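Side-chain contact in B-129 (Sulfolobus virus 1, PDB 2WBT), which is essential for virus function, carries two zinc-binding C2H2-type fingers and probably binds DNA: residues A[84-87]-A[88-91]. Residues are numbered along the deposited sequence; the frame is centred on the assembly and turned at random.
Sequences FSSS and VSLK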
ATOM      1  N   PHE A  84     -18.392  -1.192  -9.117  1.00 19.87           N
ATOM      2  CA  PHE A  84     -19.537  -0.957  -9.988  1.00 19.69           C
ATOM      3  C   PHE A  84     -19.288  -1.536 -11.372  1.00 19.57           C
ATOM      4  O   PHE A  84     -18.142  -1.725 -11.784  1.00 19.56           O
ATOM      5  CB  PHE A  84     -19.853   0.532 -10.061  1.00 19.67           C
ATOM      6  CG  PHE A  84     -20.496   1.057  -8.818  1.00 19.60           C
ATOM      7  CD1 PHE A  84     -21.877   1.045  -8.680  1.00 19.56           C
ATOM      8  CD2 PHE A  84     -19.723   1.533  -7.769  1.00 19.56           C
ATOM      9  CE1 PHE A  84     -22.476   1.517  -7.527  1.00 19.54           C
ATOM     10  CE2 PHE A  84     -20.315   2.007  -6.614  1.00 19.54           C
ATOM     11  CZ  PHE A  84     -21.694   1.998  -6.495  1.00 19.53           C
ATOM     12  N   SER A  85     -20.378  -1.818 -12.078  1.00 19.44           N
ATOM     13  CA  SER A  85     -20.322  -2.525 -13.358  1.00 19.36           C
ATOM     14  C   SER A  85     -19.569  -1.741 -14.431  1.00 19.31           C
ATOM     15  O   SER A  85     -18.868  -2.324 -15.260  1.00 19.30           O
ATOM     16  CB  SER A  85     -21.739  -2.837 -13.849  1.00 19.35           C
ATOM     17  OG  SER A  85     -22.436  -1.652 -14.198  1.00 19.34           O
ATOM     18  N   SER A  86     -19.724  -0.421 -14.404  1.00 19.26           N
ATOM     19  CA  SER A  86     -19.116   0.462 -15.395  1.00 19.23           C
ATOM     20  C   SER A  86     -18.763   1.810 -14.775  1.00 19.23           C
ATOM     21  O   SER A  86     -19.087   2.076 -13.615  1.00 19.23           O
ATOM     22  CB  SER A  86     -20.072   0.665 -16.573  1.00 19.23           C
ATOM     23  OG  SER A  86     -21.334   1.138 -16.131  1.00 19.22           O
ATOM     24  N   SER A  87     -18.090   2.651 -15.554  1.00 19.24           N
ATOM     25  CA  SER A  87     -17.764   4.013 -15.128  1.00 19.26           C
ATOM     26  C   SER A  87     -19.024   4.873 -15.026  1.00 19.31           C
ATOM     27  O   SER A  87     -19.110   5.758 -14.176  1.00 19.31           O
ATOM     28  CB  SER A  87     -16.778   4.663 -16.103  1.00 19.26           C
ATOM     29  OG  SER A  87     -17.319   4.730 -17.411  1.00 19.26           O
ATOM     30  N   VAL A  88     -19.991   4.602 -15.900  1.00 19.39           N
ATOM     31  CA  VAL A  88     -21.265   5.327 -15.920  1.00 19.47           C
ATOM     32  C   VAL A  88     -22.068   5.101 -14.637  1.00 19.59           C
ATOM     33  O   VAL A  88     -22.620   6.045 -14.069  1.00 19.58           O
ATOM     34  CB  VAL A  88     -22.125   4.921 -17.140  1.00 19.46           C
ATOM     35  CG1 VAL A  88     -23.489   5.599 -17.092  1.00 19.45           C
ATOM     36  CG2 VAL A  88     -21.406   5.263 -18.438  1.00 19.45           C
ATOM     37  N   SER A  89     -22.128   3.848 -14.190  1.00 19.76           N
ATOM     38  CA  SER A  89     -22.828   3.499 -12.950  1.00 19.91           C
ATOM     39  C   SER A  89     -22.047   3.941 -11.710  1.00 20.13           C
ATOM     40  O   SER A  89     -22.639   4.222 -10.666  1.00 20.13           O
ATOM     41  CB  SER A  89     -23.096   1.992 -12.890  1.00 19.90           C
ATOM     42  OG  SER A  89     -21.889   1.253 -12.907  1.00 19.89           O
ATOM     43  N   LEU A  90     -20.721   3.992 -11.830  1.00 20.42           N
ATOM     44  CA  LEU A  90     -19.854   4.463 -10.747  1.00 20.68           C
ATOM     45  C   LEU A  90     -20.079   5.942 -10.440  1.00 21.01           C
ATOM     46  O   LEU A  90     -20.167   6.325  -9.273  1.00 21.02           O
ATOM     47  CB  LEU A  90     -18.378   4.224 -11.090  1.00 20.66           C
ATOM     48  CG  LEU A  90     -17.337   4.892 -10.180  1.00 20.62           C
ATOM     49  CD1 LEU A  90     -17.390   4.297  -8.780  1.00 20.60           C
ATOM     50  CD2 LEU A  90     -15.944   4.743 -10.775  1.00 20.60           C
ATOM     51  N   LYS A  91     -20.155   6.774 -11.478  1.00 21.45           N
ATOM     52  CA  LYS A  91     -20.348   8.215 -11.272  1.00 21.83           C
ATOM     53  C   LYS A  91     -21.816   8.612 -11.113  1.00 22.26           C
ATOM     54  O   LYS A  91     -22.105   9.740 -10.713  1.00 22.28           O
ATOM     55  CB  LYS A  91     -19.656   9.049 -12.355  1.00 21.81           C
ATOM     56  CG  LYS A  91     -20.222   8.940 -13.757  1.00 21.79           C
ATOM     57  CD  LYS A  91     -19.325   9.676 -14.744  1.00 21.78           C
ATOM     58  CE  LYS A  91     -18.045   8.900 -15.043  1.00 21.78           C
ATOM     59  NZ  LYS A  91     -17.080   9.707 -15.840  1.00 21.78           N
TER
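Ser89 and Leu90 converge on the carbonyl oxygen of Ser86, the N-cap residue. Leu90 N donates to Ser86 O at 3.1 Å, and Ser89 OG adds a second bond to Ser86 O at 3.0 Å, coming from above the carbonyl plane, 39° out of it; both donors lie on the same face. A chi1 of 61° folds the Ser89 hydroxyl back over its own main chain, toward the turn, and Ser89 OG also lies 3.6 Å from Phe84 CB. One step on, Lys91 N donates to Ser87 O at 3.1 Å. The packed, apolar part joins Phe84 to the buried Leu90, their side chains crossing at about a right angle: Leu90 CD1 approaches ring atom Phe84 CD2 obliquely at 3.8 Å. Ser85, Val88 and Lys91, by contrast, form the solvent side, where the lysine chain, bent at chi3 (75°), curls back until Lys91 CE lies 3.4 Å from Ser87 O. This is the strand-to-helix turn of the first zinc finger: Phe84 pairs through its backbone with Phe75 of strand 75-76, its ring meets zinc ligand His93 farther along helix 87-96, and from that helix Leu90 reaches across to Phe75 and to the zinc ligand Cys77 in the loop beyond the strand.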